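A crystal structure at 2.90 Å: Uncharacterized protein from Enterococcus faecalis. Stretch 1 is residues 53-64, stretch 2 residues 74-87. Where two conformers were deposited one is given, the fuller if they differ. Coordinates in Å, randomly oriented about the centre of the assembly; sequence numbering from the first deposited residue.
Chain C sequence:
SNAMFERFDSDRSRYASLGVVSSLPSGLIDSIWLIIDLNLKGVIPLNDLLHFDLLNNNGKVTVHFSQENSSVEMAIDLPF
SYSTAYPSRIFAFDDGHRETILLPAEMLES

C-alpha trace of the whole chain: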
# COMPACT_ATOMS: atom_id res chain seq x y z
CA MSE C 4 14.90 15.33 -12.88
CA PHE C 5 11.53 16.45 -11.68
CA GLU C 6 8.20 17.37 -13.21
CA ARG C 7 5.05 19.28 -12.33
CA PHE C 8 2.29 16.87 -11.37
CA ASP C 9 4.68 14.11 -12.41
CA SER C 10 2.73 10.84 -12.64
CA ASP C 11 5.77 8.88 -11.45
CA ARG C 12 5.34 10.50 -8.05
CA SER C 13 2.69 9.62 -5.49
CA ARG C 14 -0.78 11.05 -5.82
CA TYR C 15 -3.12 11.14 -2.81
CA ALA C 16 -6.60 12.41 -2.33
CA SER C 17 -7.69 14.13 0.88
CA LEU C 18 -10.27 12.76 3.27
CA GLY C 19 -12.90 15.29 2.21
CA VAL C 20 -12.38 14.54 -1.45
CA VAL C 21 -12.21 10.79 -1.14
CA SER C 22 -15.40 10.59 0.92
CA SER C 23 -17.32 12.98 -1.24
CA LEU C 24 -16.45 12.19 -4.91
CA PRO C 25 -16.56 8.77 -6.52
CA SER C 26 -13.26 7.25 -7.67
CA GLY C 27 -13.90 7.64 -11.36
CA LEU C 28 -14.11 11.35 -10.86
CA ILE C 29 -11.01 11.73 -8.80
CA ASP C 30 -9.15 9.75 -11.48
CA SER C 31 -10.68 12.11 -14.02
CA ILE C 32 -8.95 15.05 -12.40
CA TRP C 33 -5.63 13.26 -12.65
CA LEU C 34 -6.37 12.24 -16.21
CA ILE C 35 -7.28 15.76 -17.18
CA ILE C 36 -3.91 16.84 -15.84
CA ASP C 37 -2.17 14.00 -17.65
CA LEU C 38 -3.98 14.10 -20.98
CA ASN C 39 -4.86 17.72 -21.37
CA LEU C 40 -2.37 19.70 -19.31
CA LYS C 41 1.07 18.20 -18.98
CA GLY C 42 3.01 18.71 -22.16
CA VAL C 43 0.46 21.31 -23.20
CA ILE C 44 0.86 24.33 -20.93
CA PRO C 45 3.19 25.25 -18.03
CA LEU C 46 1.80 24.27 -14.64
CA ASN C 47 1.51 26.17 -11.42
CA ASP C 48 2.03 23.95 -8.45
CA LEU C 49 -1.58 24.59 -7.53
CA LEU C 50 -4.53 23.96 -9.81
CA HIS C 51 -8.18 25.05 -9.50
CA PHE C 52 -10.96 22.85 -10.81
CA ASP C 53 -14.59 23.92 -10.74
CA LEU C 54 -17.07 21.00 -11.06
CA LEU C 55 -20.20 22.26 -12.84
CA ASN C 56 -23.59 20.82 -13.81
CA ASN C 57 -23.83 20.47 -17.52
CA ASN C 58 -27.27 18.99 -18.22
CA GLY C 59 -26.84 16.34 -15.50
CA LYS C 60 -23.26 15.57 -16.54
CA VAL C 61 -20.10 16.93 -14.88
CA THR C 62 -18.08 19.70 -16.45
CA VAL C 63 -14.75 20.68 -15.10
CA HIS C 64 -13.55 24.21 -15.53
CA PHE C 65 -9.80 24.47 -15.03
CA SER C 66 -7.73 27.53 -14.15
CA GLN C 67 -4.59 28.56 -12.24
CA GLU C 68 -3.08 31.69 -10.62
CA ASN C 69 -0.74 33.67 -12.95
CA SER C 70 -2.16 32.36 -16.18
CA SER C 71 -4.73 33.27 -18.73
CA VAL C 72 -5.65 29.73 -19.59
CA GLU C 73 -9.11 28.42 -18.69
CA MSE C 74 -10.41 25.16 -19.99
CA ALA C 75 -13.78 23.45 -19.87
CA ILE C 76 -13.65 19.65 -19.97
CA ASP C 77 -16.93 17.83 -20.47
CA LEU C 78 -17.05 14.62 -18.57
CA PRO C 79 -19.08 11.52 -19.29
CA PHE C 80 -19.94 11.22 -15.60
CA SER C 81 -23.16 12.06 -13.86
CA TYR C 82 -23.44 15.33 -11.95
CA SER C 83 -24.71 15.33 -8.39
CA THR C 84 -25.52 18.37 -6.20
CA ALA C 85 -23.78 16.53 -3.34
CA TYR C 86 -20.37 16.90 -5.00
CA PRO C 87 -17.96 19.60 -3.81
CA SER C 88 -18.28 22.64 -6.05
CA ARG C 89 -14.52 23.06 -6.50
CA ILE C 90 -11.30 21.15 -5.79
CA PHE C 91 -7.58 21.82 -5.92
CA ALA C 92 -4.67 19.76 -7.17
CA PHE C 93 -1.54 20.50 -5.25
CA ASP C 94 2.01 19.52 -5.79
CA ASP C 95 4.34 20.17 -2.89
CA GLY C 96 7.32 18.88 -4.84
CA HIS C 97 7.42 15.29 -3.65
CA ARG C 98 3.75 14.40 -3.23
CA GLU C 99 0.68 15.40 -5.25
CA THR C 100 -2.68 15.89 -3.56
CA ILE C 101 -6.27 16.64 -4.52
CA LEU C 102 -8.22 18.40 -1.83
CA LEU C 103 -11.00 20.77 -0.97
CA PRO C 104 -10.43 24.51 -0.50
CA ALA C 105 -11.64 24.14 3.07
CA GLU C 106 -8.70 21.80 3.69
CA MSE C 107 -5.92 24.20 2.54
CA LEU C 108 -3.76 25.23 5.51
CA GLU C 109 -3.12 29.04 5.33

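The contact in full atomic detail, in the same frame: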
# COMPACT_ATOMS: atom_id res chain seq x y z
N ASP C 53 -13.18 23.83 -11.08
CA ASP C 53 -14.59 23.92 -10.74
C ASP C 53 -15.37 22.78 -11.41
O ASP C 53 -15.19 22.51 -12.61
CB ASP C 53 -15.17 25.25 -11.14
CG ASP C 53 -14.49 26.42 -10.44
OD1 ASP C 53 -13.88 27.29 -11.15
OD2 ASP C 53 -14.57 26.45 -9.19
N LEU C 54 -16.22 22.11 -10.61
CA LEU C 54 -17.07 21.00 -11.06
C LEU C 54 -18.49 21.55 -11.34
O LEU C 54 -19.17 21.97 -10.43
CB LEU C 54 -17.14 19.96 -9.93
CG LEU C 54 -15.93 19.11 -9.46
CD1 LEU C 54 -16.16 17.66 -9.74
CD2 LEU C 54 -14.53 19.49 -9.96
N LEU C 55 -18.94 21.57 -12.58
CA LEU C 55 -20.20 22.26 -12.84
C LEU C 55 -21.23 21.30 -13.40
O LEU C 55 -20.85 20.27 -13.99
CB LEU C 55 -19.98 23.43 -13.79
CG LEU C 55 -18.85 24.41 -13.42
CD1 LEU C 55 -18.45 25.21 -14.64
CD2 LEU C 55 -19.21 25.31 -12.25
N ASN C 56 -22.52 21.59 -13.18
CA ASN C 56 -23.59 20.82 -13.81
C ASN C 56 -23.71 21.22 -15.24
O ASN C 56 -23.89 22.38 -15.53
CB ASN C 56 -24.95 21.04 -13.15
CG ASN C 56 -26.03 20.06 -13.68
OD1 ASN C 56 -25.96 19.58 -14.81
ND2 ASN C 56 -27.00 19.76 -12.84
N ASN C 57 -23.61 20.25 -16.12
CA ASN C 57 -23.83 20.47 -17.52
C ASN C 57 -24.87 19.48 -18.07
O ASN C 57 -24.52 18.42 -18.61
CB ASN C 57 -22.52 20.40 -18.30
CG ASN C 57 -22.71 20.61 -19.79
OD1 ASN C 57 -23.72 21.14 -20.24
ND2 ASN C 57 -21.73 20.19 -20.56
N ASN C 58 -26.14 19.86 -17.93
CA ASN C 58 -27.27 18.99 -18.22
C ASN C 58 -27.22 17.61 -17.56
O ASN C 58 -27.51 16.60 -18.21
CB ASN C 58 -27.42 18.82 -19.72
CG ASN C 58 -28.24 19.92 -20.31
OD1 ASN C 58 -27.71 20.98 -20.69
ND2 ASN C 58 -29.56 19.69 -20.38
N GLY C 59 -26.85 17.58 -16.28
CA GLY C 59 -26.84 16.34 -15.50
C GLY C 59 -25.48 15.69 -15.53
O GLY C 59 -25.21 14.84 -14.70
N LYS C 60 -24.62 16.08 -16.48
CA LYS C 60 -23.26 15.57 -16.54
C LYS C 60 -22.22 16.52 -15.93
O LYS C 60 -22.49 17.71 -15.81
CB LYS C 60 -22.91 15.25 -17.97
CG LYS C 60 -23.70 14.12 -18.45
CD LYS C 60 -23.06 13.44 -19.65
CE LYS C 60 -24.09 12.60 -20.42
NZ LYS C 60 -25.01 11.82 -19.53
N VAL C 61 -21.04 16.04 -15.54
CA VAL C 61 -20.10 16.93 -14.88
C VAL C 61 -19.27 17.68 -15.90
O VAL C 61 -18.82 17.10 -16.90
CB VAL C 61 -19.18 16.20 -13.91
CG1 VAL C 61 -18.10 17.11 -13.47
CG2 VAL C 61 -19.92 15.80 -12.70
N THR C 62 -19.06 18.97 -15.67
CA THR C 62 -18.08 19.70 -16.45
C THR C 62 -17.09 20.37 -15.54
O THR C 62 -17.47 21.05 -14.58
CB THR C 62 -18.69 20.75 -17.41
OG1 THR C 62 -19.25 20.10 -18.54
CG2 THR C 62 -17.61 21.64 -17.94
N VAL C 63 -15.82 20.17 -15.87
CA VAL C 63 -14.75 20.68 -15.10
C VAL C 63 -14.19 21.91 -15.79
O VAL C 63 -13.72 21.81 -16.93
CB VAL C 63 -13.66 19.63 -14.96
CG1 VAL C 63 -12.49 20.17 -14.20
CG2 VAL C 63 -14.20 18.42 -14.24
N HIS C 64 -14.26 23.04 -15.11
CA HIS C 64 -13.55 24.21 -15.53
C HIS C 64 -12.22 24.14 -14.84
O HIS C 64 -12.16 23.89 -13.63
CB HIS C 64 -14.28 25.46 -15.08
CG HIS C 64 -13.64 26.72 -15.55
ND1 HIS C 64 -13.75 27.16 -16.86
CD2 HIS C 64 -12.89 27.64 -14.90
CE1 HIS C 64 -13.09 28.30 -16.99
NE2 HIS C 64 -12.55 28.60 -15.82
N MSE C 74 -10.08 26.27 -19.17
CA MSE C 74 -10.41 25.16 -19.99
C MSE C 74 -11.63 24.54 -19.40
O MSE C 74 -11.73 24.41 -18.19
CB MSE C 74 -9.29 24.16 -19.97
CG MSE C 74 -9.48 23.11 -20.99
SE MSE C 74 -7.91 22.04 -21.13
CE MSE C 74 -8.27 21.17 -22.89
N ALA C 75 -12.58 24.18 -20.26
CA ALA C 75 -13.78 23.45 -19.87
C ALA C 75 -13.67 22.04 -20.42
O ALA C 75 -13.45 21.86 -21.61
CB ALA C 75 -15.02 24.15 -20.40
N ILE C 76 -13.80 21.04 -19.55
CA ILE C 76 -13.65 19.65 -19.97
C ILE C 76 -14.94 18.94 -19.65
O ILE C 76 -15.29 18.80 -18.49
CB ILE C 76 -12.45 18.93 -19.25
CG1 ILE C 76 -11.11 19.61 -19.54
CG2 ILE C 76 -12.27 17.56 -19.78
CD1 ILE C 76 -10.71 20.70 -18.56
N ASP C 77 -15.64 18.49 -20.68
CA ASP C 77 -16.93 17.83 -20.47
C ASP C 77 -16.73 16.39 -20.11
O ASP C 77 -16.12 15.66 -20.86
CB ASP C 77 -17.83 17.94 -21.71
CG ASP C 77 -18.26 19.39 -22.01
OD1 ASP C 77 -18.49 19.69 -23.21
OD2 ASP C 77 -18.38 20.23 -21.06
N LEU C 78 -17.25 15.98 -18.98
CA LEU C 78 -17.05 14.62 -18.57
C LEU C 78 -18.26 13.75 -18.80
O LEU C 78 -19.41 14.22 -18.70
CB LEU C 78 -16.67 14.55 -17.10
CG LEU C 78 -15.25 15.00 -16.77
CD1 LEU C 78 -15.01 14.73 -15.32
CD2 LEU C 78 -14.24 14.29 -17.65
N PRO C 79 -18.01 12.46 -19.08
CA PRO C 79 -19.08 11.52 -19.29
C PRO C 79 -19.88 11.32 -18.03
O PRO C 79 -21.03 10.96 -18.12
CB PRO C 79 -18.35 10.23 -19.70
CG PRO C 79 -16.96 10.35 -19.19
CD PRO C 79 -16.67 11.84 -19.22
N PHE C 80 -19.28 11.57 -16.88
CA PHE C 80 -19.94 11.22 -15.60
C PHE C 80 -21.16 12.04 -15.19
O PHE C 80 -21.37 13.14 -15.65
CB PHE C 80 -18.91 11.12 -14.46
CG PHE C 80 -17.78 10.24 -14.81
CD1 PHE C 80 -18.01 8.88 -15.10
CD2 PHE C 80 -16.50 10.74 -14.94
CE1 PHE C 80 -16.97 8.03 -15.47
CE2 PHE C 80 -15.45 9.92 -15.31
CZ PHE C 80 -15.68 8.56 -15.58
N SER C 81 -21.96 11.45 -14.33
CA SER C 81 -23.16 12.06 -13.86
C SER C 81 -22.89 13.10 -12.78
O SER C 81 -22.16 12.83 -11.80
CB SER C 81 -24.05 10.99 -13.28
OG SER C 81 -25.34 11.17 -13.77
N TYR C 82 -23.48 14.29 -12.96
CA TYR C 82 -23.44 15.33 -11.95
C TYR C 82 -24.38 15.01 -10.81
O TYR C 82 -25.44 14.43 -11.02
CB TYR C 82 -23.79 16.70 -12.55
CG TYR C 82 -23.81 17.83 -11.52
CD1 TYR C 82 -22.65 18.56 -11.24
CD2 TYR C 82 -24.97 18.16 -10.84
CE1 TYR C 82 -22.67 19.60 -10.31
CE2 TYR C 82 -25.00 19.18 -9.92
CZ TYR C 82 -23.85 19.90 -9.65
OH TYR C 82 -23.90 20.93 -8.72
N SER C 83 -23.94 15.39 -9.61
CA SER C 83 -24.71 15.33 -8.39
C SER C 83 -24.51 16.62 -7.58
O SER C 83 -23.43 17.18 -7.54
CB SER C 83 -24.28 14.13 -7.59
OG SER C 83 -24.49 14.38 -6.21
N THR C 84 -25.57 17.10 -6.94
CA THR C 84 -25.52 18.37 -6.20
C THR C 84 -24.73 18.20 -4.89
O THR C 84 -24.36 19.19 -4.23
CB THR C 84 -26.91 18.80 -5.80
OG1 THR C 84 -27.30 18.00 -4.67
CG2 THR C 84 -27.91 18.63 -6.98
N ALA C 85 -24.53 16.93 -4.53
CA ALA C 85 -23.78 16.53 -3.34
C ALA C 85 -22.29 16.75 -3.51
O ALA C 85 -21.58 16.91 -2.52
CB ALA C 85 -24.05 15.05 -3.03
N TYR C 86 -21.81 16.76 -4.75
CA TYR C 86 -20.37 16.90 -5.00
C TYR C 86 -19.89 18.27 -4.54
O TYR C 86 -20.67 19.23 -4.52
CB TYR C 86 -20.03 16.70 -6.48
CG TYR C 86 -20.29 15.31 -7.00
CD1 TYR C 86 -20.26 14.20 -6.14
CD2 TYR C 86 -20.56 15.09 -8.34
CE1 TYR C 86 -20.52 12.91 -6.61
CE2 TYR C 86 -20.81 13.81 -8.83
CZ TYR C 86 -20.79 12.72 -7.95
OH TYR C 86 -21.02 11.45 -8.43
N PRO C 87 -18.61 18.35 -4.19
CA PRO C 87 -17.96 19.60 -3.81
C PRO C 87 -17.90 20.48 -5.04
O PRO C 87 -17.67 19.98 -6.14
CB PRO C 87 -16.57 19.13 -3.42
CG PRO C 87 -16.37 17.90 -4.22
CD PRO C 87 -17.66 17.23 -4.17
O HOH W 1 -20.20 20.24 -7.85
O HOH W 2 -27.61 13.28 -13.95

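Residues 53-64 form a beta hairpin whose second strand, 60-64, pairs antiparallel with strand 74-78. Val63 and Ile76 bond in both directions, Val63 N to Ile76 O at 3.0 Å and Ile76 N to Val63 O at 2.7 Å. A beta bulge then shifts the register by two: Val61 O accepts Leu78 N at 2.8 Å, while Val61 N donates to Phe80 O at 2.9 Å. Tyr82 N reaches Gly59 O at 2.5 Å, completing the ladder.

Side chains reinforce this frame. Thr62, with chi1 at m, directs OG1 to Asp77 OD2, 2.7 Å away, and the same OG1 accepts Asn57 ND2 at 3.2 Å; a hydroxyl suits this place because it can donate and accept at once. Val61 and Val63, both t, are buried: Val61 CG1 and Val63 CG2 lie 4.3 and 3.9 Å from Leu78 CD1, compact beta-branched groups that suit an extended backbone.

Tyr82, also t, swings its ring back over the hairpin. Asn56 CB sits 3.5 Å from the ring centroid, almost on its normal, a CH-pi contact, while Val61 CG2 lies at the ring edge. Asn56 OD1 meanwhile accepts Gly59 N at 2.6 Å, bracing the type I' turn, where the positive phi of Gly59 would jam a CB against the preceding carbonyl.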